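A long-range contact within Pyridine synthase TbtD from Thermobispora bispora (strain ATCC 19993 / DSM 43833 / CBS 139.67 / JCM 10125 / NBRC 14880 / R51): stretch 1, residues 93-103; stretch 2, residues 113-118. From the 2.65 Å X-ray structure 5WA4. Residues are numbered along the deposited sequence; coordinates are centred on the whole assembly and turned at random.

Stretch 1, residues 93-103: DPSAFLPLHER
Stretch 2, residues 113-118: PLMPWS

The contact joins residues 93-103, a loop-to-helix stretch with helix assigned at 98-103, to residues 113-118, which form no regular helix or strand, and buries 442 Å² summed over both sides. No hydrogen bond crosses it; every close approach is by van der Waals contact. The register runs antiparallel in sequence: Pro94 CA lies 7.0 Å from Trp117 CA, and His101 CA lies 6.8 Å from Leu114 CA.

Stretch 1 opens with Asp93 in an extended conformation (phi/psi -140/106, chi1 t). Its carboxylate serves its own stretch, through Ser95. From Pro94 to Phe97 phi/psi values are helical, while the backbone bonds there span three residues.

Pro94, with a C-gamma exo ring, has CB as its closest atom to both Trp117 and Met115. Pro94 CB sits 3.8 Å from the centroid of the five-membered ring of Trp117 and 6° off the ring normal, a CH-pi contact over the face; Pro94 CB to Trp117 CE2 is 3.9 Å. Pro94 CB is also 3.7 Å from Met115 CE. Ser95 N approaches the same methyl, Met115 CE, at 4.0 Å. Met115 reaches them with chi1 m, chi2 m and chi3 at 121°, between wells. Ser95 OG (chi1 p) donates to Asp93 OD1 at a very short 2.4 Å, and Ser95 N makes a weak bond to Asp93 OD1 at 2.8 Å, with an N-H...acceptor angle of 117°. Ala96 N bonds to Asp93 O (3.1 Å).

Phe97 (chi1 m, chi2 86°) directs its CA-to-CB bond toward stretch 2, and Phe97 N bonds to Pro94 O (2.8 Å). Phe97 CD1 is 4.2 Å from Trp117 CZ2. The Phe97 ring and the six-membered ring of Trp117 have centroids 6.0 Å apart and planes at 48°, an oblique pairing.

Leu98 N bonds to Ser95 O (3.1 Å). Leu98 points sideways at CB, but its t,p rotamer brings Leu98 CD1 nearer, to 3.6 Å from Met115 CG and 3.9 Å from Leu114 CB. One methyl thus touches two consecutive side chains. Pro99, Leu100 and Arg103 make no contact with stretch 2.

Bonds spanning four residues hold the helix, beginning here with His101 N to Phe97 O at 2.9 Å. His101 (chi1 m, chi2 -172°) also points toward stretch 2. His101 CE1 lies 4.0 Å from Trp117 CZ2, again obliquely, so Phe97 and His101, four residues apart, approach the same indole atom. At the helix backbone, Leu114 CD1 packs 3.8 Å from His101 C and 3.6 Å from Glu102 N; Glu102 CG (chi1 m, chi2 t, chi3 5°) is 3.9 Å from that methyl, Leu114 CD1. Glu102 N to Leu98 O is 2.7 Å and Arg103 N to Pro99 O 3.3 Å.

On stretch 2, Leu114 (-99/-33; m,t) precedes Met115 (-126/147), and a cis peptide follows before Pro116 (-75/144). Pro116 points away, whereas Leu114, Met115 and Trp117 (-56/151; chi1 m, chi2 15°) all point toward stretch 1.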

# COMPACT_ATOMS: atom_id res chain seq x y z
N ASP E 93 -36.08 -14.28 16.32
CA ASP E 93 -34.83 -14.85 16.85
C ASP E 93 -33.72 -13.80 16.97
O ASP E 93 -33.13 -13.37 15.95
CB ASP E 93 -34.36 -16.01 15.96
CG ASP E 93 -33.05 -16.64 16.43
OD1 ASP E 93 -32.49 -16.22 17.48
OD2 ASP E 93 -32.55 -17.55 15.72
N PRO E 94 -33.42 -13.38 18.21
CA PRO E 94 -32.28 -12.50 18.50
C PRO E 94 -31.00 -12.97 17.83
O PRO E 94 -30.41 -12.20 17.06
CB PRO E 94 -32.16 -12.57 20.02
CG PRO E 94 -33.61 -12.70 20.45
CD PRO E 94 -34.21 -13.65 19.42
N SER E 95 -30.61 -14.22 18.04
CA SER E 95 -29.36 -14.72 17.50
C SER E 95 -29.23 -14.57 15.97
O SER E 95 -28.12 -14.56 15.44
CB SER E 95 -29.18 -16.19 17.88
OG SER E 95 -30.20 -16.96 17.27
N ALA E 96 -30.34 -14.46 15.27
CA ALA E 96 -30.31 -14.26 13.82
C ALA E 96 -29.61 -12.96 13.47
O ALA E 96 -29.11 -12.80 12.36
CB ALA E 96 -31.74 -14.27 13.25
N PHE E 97 -29.62 -12.02 14.41
CA PHE E 97 -29.00 -10.72 14.21
C PHE E 97 -27.58 -10.66 14.75
O PHE E 97 -26.89 -9.68 14.50
CB PHE E 97 -29.82 -9.60 14.89
CG PHE E 97 -31.09 -9.24 14.16
CD1 PHE E 97 -32.26 -9.94 14.38
CD2 PHE E 97 -31.10 -8.18 13.26
CE1 PHE E 97 -33.42 -9.60 13.73
CE2 PHE E 97 -32.25 -7.84 12.60
CZ PHE E 97 -33.42 -8.55 12.82
N LEU E 98 -27.14 -11.67 15.51
CA LEU E 98 -25.84 -11.58 16.19
C LEU E 98 -24.71 -11.25 15.18
O LEU E 98 -24.04 -10.24 15.34
CB LEU E 98 -25.52 -12.86 16.98
CG LEU E 98 -24.24 -12.89 17.84
CD1 LEU E 98 -24.31 -11.83 18.89
CD2 LEU E 98 -24.05 -14.21 18.51
N PRO E 99 -24.54 -12.06 14.13
CA PRO E 99 -23.40 -11.72 13.25
C PRO E 99 -23.45 -10.30 12.67
O PRO E 99 -22.39 -9.73 12.48
CB PRO E 99 -23.49 -12.75 12.13
CG PRO E 99 -24.26 -13.89 12.72
CD PRO E 99 -25.28 -13.22 13.61
N LEU E 100 -24.61 -9.74 12.40
CA LEU E 100 -24.68 -8.36 11.93
C LEU E 100 -24.33 -7.42 13.06
O LEU E 100 -23.73 -6.37 12.84
CB LEU E 100 -26.05 -8.00 11.38
CG LEU E 100 -26.07 -6.56 10.88
CD1 LEU E 100 -25.00 -6.41 9.82
CD2 LEU E 100 -27.44 -6.11 10.32
N HIS E 101 -24.72 -7.77 14.28
CA HIS E 101 -24.46 -6.94 15.42
C HIS E 101 -22.94 -6.97 15.79
O HIS E 101 -22.36 -5.93 16.14
CB HIS E 101 -25.35 -7.38 16.59
CG HIS E 101 -26.76 -6.93 16.46
ND1 HIS E 101 -27.69 -7.07 17.47
CD2 HIS E 101 -27.42 -6.32 15.43
CE1 HIS E 101 -28.85 -6.56 17.08
NE2 HIS E 101 -28.71 -6.09 15.85
N GLU E 102 -22.31 -8.14 15.70
CA GLU E 102 -20.86 -8.26 15.84
C GLU E 102 -20.18 -7.27 14.92
O GLU E 102 -19.32 -6.51 15.35
CB GLU E 102 -20.38 -9.69 15.52
CG GLU E 102 -20.60 -10.69 16.63
CD GLU E 102 -20.27 -12.16 16.25
OE1 GLU E 102 -19.76 -12.47 15.13
OE2 GLU E 102 -20.50 -13.03 17.12
N ARG E 103 -20.58 -7.26 13.65
CA ARG E 103 -19.95 -6.41 12.62
C ARG E 103 -20.22 -4.93 12.87
O ARG E 103 -19.34 -4.10 12.65
CB ARG E 103 -20.43 -6.79 11.21
CG ARG E 103 -19.86 -5.94 10.08
CD ARG E 103 -18.36 -6.09 10.01
NE ARG E 103 -17.73 -5.29 8.96
CZ ARG E 103 -16.43 -5.00 8.93
NH1 ARG E 103 -15.63 -5.44 9.89
NH2 ARG E 103 -15.94 -4.27 7.94
N PRO E 113 -22.60 -6.17 26.06
CA PRO E 113 -23.17 -7.41 25.53
C PRO E 113 -23.92 -7.16 24.25
O PRO E 113 -24.51 -6.10 24.10
CB PRO E 113 -24.10 -7.85 26.65
CG PRO E 113 -23.44 -7.32 27.89
CD PRO E 113 -22.90 -5.98 27.48
N LEU E 114 -23.84 -8.10 23.31
CA LEU E 114 -24.67 -8.08 22.13
C LEU E 114 -25.83 -9.02 22.34
O LEU E 114 -26.92 -8.78 21.83
CB LEU E 114 -23.89 -8.49 20.90
CG LEU E 114 -22.66 -7.66 20.55
CD1 LEU E 114 -22.04 -8.14 19.24
CD2 LEU E 114 -23.03 -6.18 20.46
N MET E 115 -25.54 -10.10 23.08
CA MET E 115 -26.46 -11.17 23.54
C MET E 115 -26.34 -11.32 25.05
O MET E 115 -25.25 -11.14 25.59
CB MET E 115 -26.10 -12.51 22.91
CG MET E 115 -26.56 -12.73 21.49
SD MET E 115 -28.35 -12.87 21.38
CE MET E 115 -28.65 -11.50 20.27
N PRO E 116 -27.43 -11.67 25.76
CA PRO E 116 -28.87 -11.77 25.48
C PRO E 116 -29.55 -10.41 25.39
O PRO E 116 -29.18 -9.53 26.17
CB PRO E 116 -29.40 -12.52 26.70
CG PRO E 116 -28.23 -13.24 27.25
CD PRO E 116 -27.10 -12.30 27.04
N TRP E 117 -30.54 -10.25 24.51
CA TRP E 117 -31.30 -8.99 24.44
C TRP E 117 -31.92 -8.60 25.78
O TRP E 117 -32.23 -9.45 26.62
CB TRP E 117 -32.40 -9.06 23.37
CG TRP E 117 -31.87 -8.98 21.95
CD1 TRP E 117 -30.58 -9.14 21.56
CD2 TRP E 117 -32.62 -8.71 20.75
NE1 TRP E 117 -30.47 -8.99 20.20
CE2 TRP E 117 -31.71 -8.72 19.68
CE3 TRP E 117 -33.97 -8.44 20.49
CZ2 TRP E 117 -32.10 -8.50 18.36
CZ3 TRP E 117 -34.36 -8.21 19.16
CH2 TRP E 117 -33.43 -8.24 18.12
N SER E 118 -32.07 -7.30 25.97
CA SER E 118 -32.90 -6.75 27.03
C SER E 118 -34.34 -7.19 26.78
O SER E 118 -34.74 -7.38 25.62
CB SER E 118 -32.77 -5.22 27.05
OG SER E 118 -33.87 -4.59 27.68